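Enoyl-CoA hydratase subunit I (Geobacillus kaustophilus, PDB 2PBP) probably catalyses the reversible hydration of enoyl-CoA thioesters, the hydro-lyase reaction of fatty-acid beta-oxidation. Local coordinates at residues 4-8 / 36-40; 41-45 / 90-96; 111-116 / 141-147; 119-125 / 177-183; 199-203 / 254-258. All coordinates share one frame. Residue numbers count along the deposited sequence, not the author numbering.

Contact 1 (4-8 / 36-40); sequences FVSIA and EIVAA
A single glutamate ties the start of the modelled chain to a helix. Residues 36-40 form regular helix inside 31-46, with Ala40 N bonded to Glu36 O at 2.9 Å. Residues 4-6 are irregular, Val5 and Ser6 both sitting near phi -119°, psi -8°, and the chain becomes extended at Ile7. Phe4 and Glu36 have the nearest CA atoms, 6.6 Å apart. Glu36 adopts chi1 m and chi2 t with chi3 at 50°, a long reach that sets its carboxylate against the turn. OE1 accepts from Val5 N (3.0 Å) and Ser6 N (2.8 Å), while OE2 accepts from Ser6 OG (2.9 Å), whose m rotamer points the hydroxyl to it; Gln32 also bonds OE2, so both carboxylate oxygens have hydrogen-bond donors. This is the edge of the crotonase sheet: 7-12 is its outermost strand, paired antiparallel with 15-20, and helix 31-46 packs against this hairpin. Ile7 uses chi1 p and chi2 p, bringing CD1 to 4.2 Å from Ala40 CB and CG2 to 4.2 Å from Ile37 CG1. A bare methyl at Ala40 leaves room for both Phe4 and Ile7, and at Ala39 for the ring edge. Phe4, chi1 m and chi2 -68°, lays its ring along the helix, CZ 4.0 Å from Ala40 CB. Its CE1 lies 3.8 Å from Ala39 CB, which meets the ring edge.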
# COMPACT_ATOMS: atom_id res chain seq x y z
N PHE A 4 -2.00 -4.02 -36.48
CA PHE A 4 -3.13 -3.54 -35.64
C PHE A 4 -4.02 -2.59 -36.42
O PHE A 4 -3.54 -1.73 -37.17
CB PHE A 4 -2.61 -2.84 -34.38
CG PHE A 4 -1.90 -3.77 -33.43
CD1 PHE A 4 -2.60 -4.75 -32.73
CD2 PHE A 4 -0.53 -3.66 -33.23
CE1 PHE A 4 -1.95 -5.61 -31.85
CE2 PHE A 4 0.14 -4.52 -32.36
CZ PHE A 4 -0.57 -5.49 -31.66
N VAL A 5 -5.33 -2.73 -36.25
CA VAL A 5 -6.28 -1.88 -36.94
C VAL A 5 -7.14 -1.05 -35.99
O VAL A 5 -7.90 -0.19 -36.43
CB VAL A 5 -7.22 -2.72 -37.85
CG1 VAL A 5 -6.41 -3.38 -38.95
CG2 VAL A 5 -7.94 -3.77 -37.02
N SER A 6 -7.02 -1.31 -34.69
CA SER A 6 -7.81 -0.59 -33.70
C SER A 6 -6.97 0.22 -32.72
O SER A 6 -7.51 1.01 -31.94
CB SER A 6 -8.70 -1.56 -32.92
OG SER A 6 -9.55 -2.28 -33.80
N ILE A 7 -5.66 0.03 -32.75
CA ILE A 7 -4.76 0.76 -31.86
C ILE A 7 -3.52 1.22 -32.60
O ILE A 7 -3.24 0.77 -33.71
CB ILE A 7 -4.33 -0.12 -30.65
CG1 ILE A 7 -3.57 -1.36 -31.12
CG2 ILE A 7 -5.56 -0.54 -29.85
CD1 ILE A 7 -2.08 -1.15 -31.33
N ALA A 8 -2.79 2.14 -31.98
CA ALA A 8 -1.56 2.67 -32.55
C ALA A 8 -0.51 2.71 -31.45
O ALA A 8 -0.72 3.34 -30.41
CB ALA A 8 -1.79 4.07 -33.11
N GLU A 36 -6.39 -6.77 -29.31
CA GLU A 36 -5.29 -5.97 -29.85
C GLU A 36 -4.52 -5.29 -28.73
O GLU A 36 -3.29 -5.21 -28.76
CB GLU A 36 -5.82 -4.93 -30.84
CG GLU A 36 -6.28 -5.54 -32.16
CD GLU A 36 -6.65 -4.50 -33.19
OE1 GLU A 36 -5.85 -3.57 -33.42
OE2 GLU A 36 -7.75 -4.60 -33.78
N ILE A 37 -5.24 -4.80 -27.73
CA ILE A 37 -4.61 -4.14 -26.59
C ILE A 37 -3.71 -5.14 -25.87
O ILE A 37 -2.57 -4.83 -25.53
CB ILE A 37 -5.66 -3.58 -25.61
CG1 ILE A 37 -6.49 -2.49 -26.30
CG2 ILE A 37 -4.98 -3.05 -24.36
CD1 ILE A 37 -7.77 -2.10 -25.57
N VAL A 38 -4.22 -6.35 -25.64
CA VAL A 38 -3.45 -7.39 -24.96
C VAL A 38 -2.17 -7.72 -25.73
O VAL A 38 -1.10 -7.84 -25.14
CB VAL A 38 -4.28 -8.69 -24.81
CG1 VAL A 38 -3.39 -9.82 -24.31
CG2 VAL A 38 -5.42 -8.46 -23.84
N ALA A 39 -2.30 -7.86 -27.04
CA ALA A 39 -1.16 -8.18 -27.88
C ALA A 39 -0.11 -7.07 -27.81
O ALA A 39 1.08 -7.34 -27.66
CB ALA A 39 -1.61 -8.39 -29.32
N ALA A 40 -0.56 -5.82 -27.91
CA ALA A 40 0.36 -4.68 -27.87
C ALA A 40 1.03 -4.55 -26.50
O ALA A 40 2.24 -4.31 -26.41
CB ALA A 40 -0.39 -3.40 -28.21

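Contact 2 (41-45 / 90-96); sequences VEAFD and RLSIVKT
Asp45, Glu42 and Val94 carry this contact between helical residues 41-45 and residues 90-96, whose helix gives way to an irregular loop after Ser92, Lys95 turning back to phi -88°, psi -27°. CA atoms approach to 7.7 Å at Val41-Leu91 and 5.5 Å at Asp45-Thr96. Asp45, chi1 t, offers its carboxylate to the turn: OD1 accepts from Thr96 OG1 (2.5 Å, very short) and Thr96 N (2.9 Å), and OD2 weakly from Lys95 N (3.3 Å). A short acidic side chain suits this place, since it gathers backbone amides that lack helical partners. Glu42 (m, t) forms a two-pronged salt bridge with Arg90: NH2 to OE1 2.6 Å, NE to OE2 3.0 Å. Water 1 joins Glu42 OE2 (2.6 Å) to Arg90 O (2.7 Å). Between these polar ends, Val94 (phi -65°, psi 128°, chi1 t) puts CG2 3.5 Å from Val41 CG1 and CG1 3.5 Å from Asp45 CG. Both segments also reach the sheet, Val41 touching Leu55 of strand 52-57 and Ile18 of strand 15-20, and Thr96 touching Ile53.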
# COMPACT_ATOMS: atom_id res chain seq x y z
N VAL A 41 0.25 -4.71 -25.44
CA VAL A 41 0.80 -4.60 -24.09
C VAL A 41 1.79 -5.72 -23.79
O VAL A 41 2.85 -5.47 -23.21
CB VAL A 41 -0.32 -4.61 -23.02
CG1 VAL A 41 0.29 -4.65 -21.63
CG2 VAL A 41 -1.19 -3.37 -23.17
N GLU A 42 1.47 -6.95 -24.18
CA GLU A 42 2.39 -8.05 -23.92
C GLU A 42 3.68 -7.86 -24.70
O GLU A 42 4.75 -8.24 -24.23
CB GLU A 42 1.73 -9.40 -24.25
CG GLU A 42 0.54 -9.73 -23.35
CD GLU A 42 0.05 -11.15 -23.51
OE1 GLU A 42 0.19 -11.71 -24.63
OE2 GLU A 42 -0.50 -11.71 -22.54
N ALA A 43 3.59 -7.26 -25.89
CA ALA A 43 4.77 -7.02 -26.71
C ALA A 43 5.71 -6.05 -25.99
O ALA A 43 6.91 -6.30 -25.89
CB ALA A 43 4.36 -6.46 -28.06
N PHE A 44 5.16 -4.94 -25.51
CA PHE A 44 5.96 -3.96 -24.79
C PHE A 44 6.46 -4.54 -23.47
O PHE A 44 7.56 -4.21 -23.01
CB PHE A 44 5.14 -2.69 -24.49
CG PHE A 44 5.06 -1.71 -25.63
CD1 PHE A 44 6.10 -1.60 -26.56
CD2 PHE A 44 3.98 -0.84 -25.75
CE1 PHE A 44 6.06 -0.64 -27.57
CE2 PHE A 44 3.92 0.12 -26.75
CZ PHE A 44 4.97 0.22 -27.67
N ASP A 45 5.66 -5.40 -22.85
CA ASP A 45 6.03 -6.02 -21.57
C ASP A 45 7.26 -6.90 -21.73
O ASP A 45 8.09 -6.98 -20.83
CB ASP A 45 4.84 -6.83 -21.02
CG ASP A 45 5.02 -7.23 -19.55
OD1 ASP A 45 5.72 -6.52 -18.80
OD2 ASP A 45 4.44 -8.26 -19.15
N ARG A 90 -4.97 -11.63 -18.73
CA ARG A 90 -3.62 -11.46 -19.27
C ARG A 90 -3.13 -10.04 -18.99
O ARG A 90 -1.95 -9.82 -18.75
CB ARG A 90 -3.60 -11.76 -20.77
CG ARG A 90 -3.83 -13.24 -21.07
CD ARG A 90 -4.07 -13.52 -22.54
NE ARG A 90 -2.91 -13.24 -23.37
CZ ARG A 90 -2.74 -13.72 -24.60
NH1 ARG A 90 -3.66 -14.51 -25.13
NH2 ARG A 90 -1.65 -13.42 -25.28
N LEU A 91 -4.05 -9.09 -19.00
CA LEU A 91 -3.70 -7.70 -18.73
C LEU A 91 -3.32 -7.55 -17.26
O LEU A 91 -2.42 -6.78 -16.91
CB LEU A 91 -4.87 -6.77 -19.07
CG LEU A 91 -5.18 -6.58 -20.56
CD1 LEU A 91 -6.38 -5.65 -20.71
CD2 LEU A 91 -3.97 -6.00 -21.27
N SER A 92 -4.01 -8.30 -16.41
CA SER A 92 -3.77 -8.27 -14.97
C SER A 92 -2.38 -8.74 -14.55
O SER A 92 -1.88 -8.34 -13.50
CB SER A 92 -4.81 -9.13 -14.24
OG SER A 92 -6.13 -8.67 -14.49
N ILE A 93 -1.75 -9.58 -15.36
CA ILE A 93 -0.43 -10.09 -15.01
C ILE A 93 0.77 -9.43 -15.69
O ILE A 93 1.89 -9.93 -15.61
CB ILE A 93 -0.34 -11.62 -15.24
CG1 ILE A 93 -0.50 -11.94 -16.72
CG2 ILE A 93 -1.41 -12.32 -14.41
CD1 ILE A 93 -0.09 -13.36 -17.12
N VAL A 94 0.53 -8.31 -16.36
CA VAL A 94 1.62 -7.57 -17.01
C VAL A 94 2.54 -7.08 -15.89
O VAL A 94 2.07 -6.46 -14.94
CB VAL A 94 1.07 -6.39 -17.82
CG1 VAL A 94 2.21 -5.50 -18.32
CG2 VAL A 94 0.27 -6.91 -19.01
N LYS A 95 3.83 -7.36 -16.00
CA LYS A 95 4.77 -6.96 -14.95
C LYS A 95 5.37 -5.57 -15.08
O LYS A 95 5.73 -4.96 -14.07
CB LYS A 95 5.89 -8.00 -14.84
CG LYS A 95 5.40 -9.34 -14.32
CD LYS A 95 6.55 -10.30 -14.08
CE LYS A 95 6.05 -11.63 -13.54
NZ LYS A 95 5.34 -11.48 -12.24
N THR A 96 5.46 -5.07 -16.30
CA THR A 96 6.03 -3.74 -16.53
C THR A 96 5.08 -2.66 -16.01
O THR A 96 3.86 -2.81 -16.09
CB THR A 96 6.26 -3.51 -18.04
OG1 THR A 96 7.17 -4.51 -18.54
CG2 THR A 96 6.86 -2.13 -18.28
O HOH W 1 0.04 -11.11 -20.03

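Contact 3 (111-116 / 141-147); sequences FELALS and AGGTQRL
An acidic side chain from one helix receives the start of another in the crotonase core. Helical residues 111-115 and 143-147 cross at 44°, their axes 9.9 Å apart at closest approach, with CA atoms 5.2 Å apart at Glu112-Gly143 and 6.8 Å at Leu115-Arg146. Glu112, chi1 m and chi2 t, directs OE2 at two amides, Ala141 N and Gly143 N, each 2.8 Å away. Gly143 opens the helix, so its N-H has no carbonyl one turn earlier to bond, and the carboxylate satisfies it. Gly142, at the N-cap, has phi 92°, where a CB would be jammed against the preceding carbonyl and would clash with Arg146 NH1; at Gly143 a CB would strike Glu112 OE2, so the bare glycine lets the carboxylate close in. Ser116 OG donates to Glu112 O (2.8 Å) and accepts from water 3 (2.8 Å). Water 2 donates to Glu112 O (3.1 Å) and Ala141 O (2.9 Å) and accepts from Arg146 NH1 (2.9 Å), which also donates to water 3 (3.1 Å). The other arm, Arg146 NH2, bonds Ser92, and Leu115 O is taken by Lys154 of the second subunit. Arg146 is extended (m, t, t), and its aliphatic part covers Leu115, with CD 3.8 Å from Leu115 CB. Deeper in, apolar packing takes over where Phe111 CZ meets Leu147 CD1 at 3.9 Å.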
# COMPACT_ATOMS: atom_id res chain seq x y z
N PHE A 111 -13.52 1.79 -17.85
CA PHE A 111 -13.16 2.02 -16.46
C PHE A 111 -12.31 0.82 -16.01
O PHE A 111 -11.30 0.98 -15.33
CB PHE A 111 -14.43 2.13 -15.61
CG PHE A 111 -14.22 2.69 -14.22
CD1 PHE A 111 -12.95 3.03 -13.75
CD2 PHE A 111 -15.31 2.88 -13.37
CE1 PHE A 111 -12.77 3.53 -12.46
CE2 PHE A 111 -15.14 3.39 -12.08
CZ PHE A 111 -13.87 3.71 -11.62
N GLU A 112 -12.72 -0.38 -16.42
CA GLU A 112 -11.98 -1.58 -16.06
C GLU A 112 -10.57 -1.59 -16.65
O GLU A 112 -9.65 -2.12 -16.03
CB GLU A 112 -12.78 -2.83 -16.49
CG GLU A 112 -14.03 -3.01 -15.63
CD GLU A 112 -15.02 -4.02 -16.18
OE1 GLU A 112 -15.40 -3.90 -17.36
OE2 GLU A 112 -15.42 -4.93 -15.42
N LEU A 113 -10.40 -0.99 -17.82
CA LEU A 113 -9.07 -0.93 -18.43
C LEU A 113 -8.18 0.01 -17.61
O LEU A 113 -7.03 -0.31 -17.32
CB LEU A 113 -9.17 -0.41 -19.88
CG LEU A 113 -7.85 -0.27 -20.64
CD1 LEU A 113 -7.15 -1.63 -20.75
CD2 LEU A 113 -8.13 0.30 -22.03
N ALA A 114 -8.72 1.16 -17.22
CA ALA A 114 -7.94 2.10 -16.42
C ALA A 114 -7.57 1.47 -15.07
O ALA A 114 -6.43 1.61 -14.61
CB ALA A 114 -8.73 3.39 -16.19
N LEU A 115 -8.52 0.77 -14.46
CA LEU A 115 -8.27 0.13 -13.17
C LEU A 115 -7.21 -0.97 -13.27
O LEU A 115 -6.56 -1.30 -12.27
CB LEU A 115 -9.58 -0.44 -12.61
CG LEU A 115 -10.64 0.59 -12.20
CD1 LEU A 115 -11.96 -0.10 -11.89
CD2 LEU A 115 -10.15 1.38 -10.98
N SER A 116 -7.04 -1.53 -14.46
CA SER A 116 -6.05 -2.58 -14.68
C SER A 116 -4.63 -2.01 -14.69
O SER A 116 -3.66 -2.76 -14.59
CB SER A 116 -6.32 -3.32 -15.99
OG SER A 116 -7.58 -3.98 -15.96
N ALA A 141 -15.34 -7.60 -16.24
CA ALA A 141 -13.89 -7.60 -16.38
C ALA A 141 -13.14 -7.00 -15.18
O ALA A 141 -12.22 -6.20 -15.35
CB ALA A 141 -13.50 -6.85 -17.66
N GLY A 142 -13.55 -7.39 -13.98
CA GLY A 142 -12.89 -6.92 -12.78
C GLY A 142 -13.44 -5.66 -12.14
O GLY A 142 -13.05 -5.31 -11.03
N GLY A 143 -14.34 -4.97 -12.84
CA GLY A 143 -14.92 -3.75 -12.31
C GLY A 143 -15.47 -3.85 -10.89
O GLY A 143 -15.17 -3.01 -10.05
N THR A 144 -16.28 -4.87 -10.62
CA THR A 144 -16.86 -5.02 -9.29
C THR A 144 -15.80 -5.36 -8.25
O THR A 144 -15.93 -5.01 -7.08
CB THR A 144 -17.95 -6.12 -9.24
OG1 THR A 144 -17.35 -7.40 -9.48
CG2 THR A 144 -19.01 -5.86 -10.29
N GLN A 145 -14.74 -6.04 -8.69
CA GLN A 145 -13.68 -6.45 -7.78
C GLN A 145 -12.70 -5.33 -7.44
O GLN A 145 -12.50 -4.99 -6.28
CB GLN A 145 -12.91 -7.63 -8.36
CG GLN A 145 -13.78 -8.84 -8.70
CD GLN A 145 -14.60 -9.30 -7.52
OE1 GLN A 145 -15.83 -9.16 -7.50
NE2 GLN A 145 -13.93 -9.85 -6.51
N ARG A 146 -12.09 -4.75 -8.47
CA ARG A 146 -11.13 -3.68 -8.26
C ARG A 146 -11.72 -2.44 -7.60
O ARG A 146 -11.08 -1.83 -6.74
CB ARG A 146 -10.44 -3.31 -9.57
CG ARG A 146 -9.52 -4.41 -10.12
CD ARG A 146 -8.58 -3.86 -11.19
NE ARG A 146 -7.53 -4.80 -11.56
CZ ARG A 146 -7.61 -5.69 -12.55
NH1 ARG A 146 -8.71 -5.77 -13.29
NH2 ARG A 146 -6.59 -6.49 -12.81
N LEU A 147 -12.95 -2.06 -7.97
CA LEU A 147 -13.56 -0.88 -7.36
C LEU A 147 -13.81 -1.11 -5.87
O LEU A 147 -13.52 -0.24 -5.04
CB LEU A 147 -14.89 -0.53 -8.05
CG LEU A 147 -15.47 0.83 -7.64
CD1 LEU A 147 -14.57 1.94 -8.17
CD2 LEU A 147 -16.88 1.01 -8.19
O HOH W 2 -10.87 -4.04 -13.99
O HOH W 3 -7.99 -6.77 -16.17

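Contact 4 (119-125 / 177-183); sequences LIVASSA and VNRVVSP
A single residue with helix-like angles, Asn178 (phi -78°, psi -37°), offsets the register at the entrance to this strand pair: Val177 lies beside Ile120, yet Arg179, not Asn178, pairs with Val121. The two strands, 119-123 and 179-181, run parallel at the far edge of the crotonase sheet, 179-181 being outermost within the chain. Their axes come within 4.7 Å and diverge by 28°. CA atoms lie 5.2 Å apart at Val121-Arg179 and 4.8 Å at Ala122-Val180. Asn178 N donates to Ile120 O (2.9 Å); then Ala122 straddles Val180 in true parallel fashion, its N donating to Arg179 O and its O accepting from Val181 N, both at 2.9 Å. Beta-branched residues suit the extended backbone. On the face holding Val121 and Arg179, helix 186-198 covers Val121, and Arg179 salt-bridges Glu189. The other face carries Ala122, whose small CB leaves room for Val177 CG1 at 4.0 Å and for Phe128. Ile120 CG2 meets Val177 CG2 at 3.9 Å, and Lys154 of the second subunit packs on Leu119 and Ile120. Beyond the strands, Pro183 CG lies 4.1 Å from Ala125 CB, while Ser123, chi1 t, closes an ST turn by accepting Ala125 N at its OG, 2.8 Å away.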
# COMPACT_ATOMS: atom_id res chain seq x y z
N LEU A 119 -1.14 3.06 -12.19
CA LEU A 119 -1.37 4.45 -11.81
C LEU A 119 -2.29 5.05 -12.85
O LEU A 119 -2.27 4.64 -14.01
CB LEU A 119 -0.06 5.25 -11.81
CG LEU A 119 1.11 4.80 -10.93
CD1 LEU A 119 2.31 5.68 -11.19
CD2 LEU A 119 0.70 4.86 -9.46
N ILE A 120 -3.09 6.03 -12.44
CA ILE A 120 -4.00 6.68 -13.36
C ILE A 120 -3.83 8.20 -13.29
O ILE A 120 -3.97 8.79 -12.23
CB ILE A 120 -5.47 6.35 -13.05
CG1 ILE A 120 -5.71 4.84 -13.12
CG2 ILE A 120 -6.39 7.07 -14.03
CD1 ILE A 120 -7.02 4.36 -12.49
N VAL A 121 -3.52 8.82 -14.43
CA VAL A 121 -3.39 10.27 -14.51
C VAL A 121 -4.61 10.64 -15.34
O VAL A 121 -4.77 10.15 -16.46
CB VAL A 121 -2.12 10.70 -15.25
CG1 VAL A 121 -2.09 12.22 -15.38
CG2 VAL A 121 -0.89 10.21 -14.50
N ALA A 122 -5.46 11.50 -14.80
CA ALA A 122 -6.68 11.86 -15.52
C ALA A 122 -6.82 13.32 -15.89
O ALA A 122 -6.31 14.22 -15.21
CB ALA A 122 -7.90 11.43 -14.70
N SER A 123 -7.53 13.54 -16.99
CA SER A 123 -7.83 14.87 -17.49
C SER A 123 -9.09 15.32 -16.77
O SER A 123 -9.78 14.51 -16.14
CB SER A 123 -8.10 14.83 -18.99
OG SER A 123 -8.87 15.95 -19.41
N SER A 124 -9.39 16.61 -16.86
CA SER A 124 -10.59 17.14 -16.25
C SER A 124 -11.78 16.70 -17.11
O SER A 124 -12.93 16.78 -16.69
CB SER A 124 -10.53 18.67 -16.19
OG SER A 124 -9.48 19.11 -15.35
N ALA A 125 -11.47 16.23 -18.31
CA ALA A 125 -12.49 15.77 -19.25
C ALA A 125 -12.90 14.34 -18.94
O ALA A 125 -13.82 13.80 -19.56
CB ALA A 125 -11.95 15.86 -20.68
N VAL A 177 -7.68 7.67 -8.71
CA VAL A 177 -6.85 8.45 -9.62
C VAL A 177 -5.71 9.10 -8.84
O VAL A 177 -5.92 9.63 -7.75
CB VAL A 177 -7.68 9.53 -10.35
CG1 VAL A 177 -6.76 10.56 -11.01
CG2 VAL A 177 -8.56 8.88 -11.41
N ASN A 178 -4.51 9.06 -9.40
CA ASN A 178 -3.34 9.63 -8.74
C ASN A 178 -3.24 11.15 -8.85
O ASN A 178 -2.81 11.82 -7.90
CB ASN A 178 -2.07 8.97 -9.29
CG ASN A 178 -1.96 7.50 -8.88
OD1 ASN A 178 -1.55 7.18 -7.77
ND2 ASN A 178 -2.34 6.61 -9.79
N ARG A 179 -3.64 11.70 -9.99
CA ARG A 179 -3.61 13.14 -10.18
C ARG A 179 -4.50 13.56 -11.34
O ARG A 179 -4.75 12.78 -12.26
CB ARG A 179 -2.18 13.63 -10.43
CG ARG A 179 -1.62 13.28 -11.79
CD ARG A 179 -0.26 13.94 -12.01
NE ARG A 179 -0.31 15.38 -11.80
CZ ARG A 179 0.68 16.22 -12.13
NH1 ARG A 179 1.79 15.75 -12.69
NH2 ARG A 179 0.55 17.52 -11.90
N VAL A 180 -4.97 14.80 -11.29
CA VAL A 180 -5.84 15.34 -12.32
C VAL A 180 -5.22 16.60 -12.90
O VAL A 180 -4.71 17.45 -12.17
CB VAL A 180 -7.23 15.70 -11.73
CG1 VAL A 180 -8.14 16.24 -12.82
CG2 VAL A 180 -7.84 14.47 -11.06
N VAL A 181 -5.24 16.71 -14.23
CA VAL A 181 -4.69 17.87 -14.91
C VAL A 181 -5.60 18.28 -16.05
O VAL A 181 -6.43 17.50 -16.52
CB VAL A 181 -3.28 17.59 -15.46
CG1 VAL A 181 -2.31 17.37 -14.32
CG2 VAL A 181 -3.32 16.38 -16.38
N SER A 182 -5.45 19.52 -16.50
CA SER A 182 -6.26 20.03 -17.60
C SER A 182 -6.02 19.18 -18.85
O SER A 182 -4.93 18.64 -19.04
CB SER A 182 -5.91 21.50 -17.87
OG SER A 182 -6.82 22.09 -18.77
N PRO A 183 -7.04 19.06 -19.72
CA PRO A 183 -6.95 18.27 -20.95
C PRO A 183 -5.68 18.45 -21.79
O PRO A 183 -5.05 17.46 -22.18
CB PRO A 183 -8.20 18.69 -21.71
CG PRO A 183 -9.18 18.90 -20.61
CD PRO A 183 -8.37 19.67 -19.59

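Contact 5 (199-203 / 254-258); sequences EQPPL and RFQGK
Aromatic and apolar packing dominates where the last residues of the chain run alongside 199-203, the two directions 23° apart. CA atoms approach to 5.4 Å at Pro201-Phe255 and 5.0 Å at Pro202-Gly257. Phe255 (chi1 m, chi2 -63°) makes a CH-pi contact: Pro201 CG stands 3.3 Å from the ring centroid, 11° off the normal. Proline's C-H groups, held rigidly by its ring, suit this place over the aromatic face, and Pro201 is also the N-cap of helix 202-217. Pro202 CD lies 4.1 Å from Phe255 CB and its CG 3.8 Å from Gly257 CA, where a CB would be tight; glycine also accepts the phi of 74°. Leu203 CD1 reaches Lys258 C at 3.8 Å. Polar links pass through water: water 4 joins Glu199 O (2.7 Å) to Phe255 N (3.0 Å), and water 5 joins Glu199 OE1 (2.7 Å) to Arg254 NH1 (2.9 Å). Asp239 binds the amides of Gln256 and Gly257, and Gln200 bonds Trp161 of the second subunit. The tail thus folds back onto the C-terminal helices of this crotonase-family chain, touching 202-217 and 238-248.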
# COMPACT_ATOMS: atom_id res chain seq x y z
N GLU A 199 13.54 6.26 -15.09
CA GLU A 199 14.88 6.50 -14.57
C GLU A 199 15.15 5.71 -13.29
O GLU A 199 16.28 5.68 -12.78
CB GLU A 199 15.09 8.00 -14.29
CG GLU A 199 15.15 8.85 -15.55
CD GLU A 199 16.32 8.48 -16.44
OE1 GLU A 199 17.48 8.68 -16.01
OE2 GLU A 199 16.08 8.00 -17.57
N GLN A 200 14.11 5.08 -12.76
CA GLN A 200 14.22 4.28 -11.54
C GLN A 200 14.73 2.89 -11.93
O GLN A 200 14.77 2.56 -13.12
CB GLN A 200 12.85 4.17 -10.86
CG GLN A 200 12.32 5.49 -10.31
CD GLN A 200 13.21 6.04 -9.20
OE1 GLN A 200 14.31 6.52 -9.46
NE2 GLN A 200 12.73 5.97 -7.97
N PRO A 201 15.13 2.07 -10.95
CA PRO A 201 15.64 0.72 -11.22
C PRO A 201 14.50 -0.16 -11.76
O PRO A 201 13.54 -0.42 -11.05
CB PRO A 201 16.11 0.23 -9.85
CG PRO A 201 16.31 1.49 -9.05
CD PRO A 201 15.17 2.36 -9.50
N PRO A 202 14.60 -0.63 -13.01
CA PRO A 202 13.54 -1.46 -13.59
C PRO A 202 13.18 -2.70 -12.75
O PRO A 202 11.99 -3.01 -12.59
CB PRO A 202 14.11 -1.84 -14.96
CG PRO A 202 14.95 -0.64 -15.31
CD PRO A 202 15.67 -0.37 -14.00
N LEU A 203 14.19 -3.38 -12.22
CA LEU A 203 13.94 -4.58 -11.41
C LEU A 203 13.25 -4.20 -10.11
O LEU A 203 12.38 -4.93 -9.62
CB LEU A 203 15.26 -5.31 -11.13
CG LEU A 203 15.91 -5.98 -12.34
CD1 LEU A 203 17.38 -6.25 -12.06
CD2 LEU A 203 15.17 -7.27 -12.68
N ARG A 254 22.69 5.40 -12.33
CA ARG A 254 22.43 5.14 -13.74
C ARG A 254 22.03 3.67 -13.87
O ARG A 254 22.85 2.81 -14.20
CB ARG A 254 23.70 5.42 -14.56
CG ARG A 254 24.27 6.83 -14.35
CD ARG A 254 23.28 7.90 -14.80
NE ARG A 254 23.74 9.25 -14.48
CZ ARG A 254 23.08 10.37 -14.79
NH1 ARG A 254 21.93 10.29 -15.43
NH2 ARG A 254 23.58 11.55 -14.45
N PHE A 255 20.76 3.39 -13.61
CA PHE A 255 20.26 2.02 -13.66
C PHE A 255 20.15 1.46 -15.07
O PHE A 255 19.74 2.16 -16.00
CB PHE A 255 18.91 1.96 -12.94
CG PHE A 255 18.98 2.42 -11.50
CD1 PHE A 255 19.76 1.72 -10.58
CD2 PHE A 255 18.30 3.55 -11.08
CE1 PHE A 255 19.86 2.15 -9.25
CE2 PHE A 255 18.39 3.99 -9.75
CZ PHE A 255 19.17 3.29 -8.84
N GLN A 256 20.50 0.19 -15.22
CA GLN A 256 20.48 -0.46 -16.53
C GLN A 256 19.52 -1.65 -16.63
O GLN A 256 19.44 -2.31 -17.66
CB GLN A 256 21.90 -0.92 -16.89
CG GLN A 256 22.91 0.23 -16.89
CD GLN A 256 24.22 -0.14 -17.57
OE1 GLN A 256 24.23 -0.54 -18.73
NE2 GLN A 256 25.32 0.01 -16.85
N GLY A 257 18.78 -1.92 -15.55
CA GLY A 257 17.84 -3.03 -15.57
C GLY A 257 18.49 -4.40 -15.51
O GLY A 257 17.99 -5.35 -16.11
N LYS A 258 19.59 -4.50 -14.77
CA LYS A 258 20.30 -5.76 -14.61
C LYS A 258 20.98 -5.78 -13.24
O LYS A 258 20.90 -4.76 -12.53
CB LYS A 258 21.35 -5.93 -15.71
CG LYS A 258 22.44 -4.88 -15.71
CD LYS A 258 23.36 -5.02 -16.91
CE LYS A 258 24.44 -3.96 -16.93
NZ LYS A 258 25.27 -4.04 -18.17
O HOH W 4 18.82 5.71 -13.83
O HOH W 5 20.05 8.03 -15.53

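How the contacts relate
Contacts 1 and 3 are the buried ones, and each sets a glutamate carboxylate against backbone amides; contacts 2, 4 and 5 are partly buried. Contacts 1 and 2 share helix 31-46 and touch through Val38, which packs on Arg90 and Leu91. Contact 3 continues the chain of packing, meeting contact 2 at Leu91-Leu113 and by a probable hydrogen bond from Arg146 to Ser92. Helix 109-115 of contact 3 leads into strand 119-123 of contact 4, the one contact built on strand pairing; contacts 1 and 4 lie at opposite edges of one sheet. Contact 5 is the most peripheral, its centre about 21 Å from the centre of the chain, and relies on proline-aromatic packing and water.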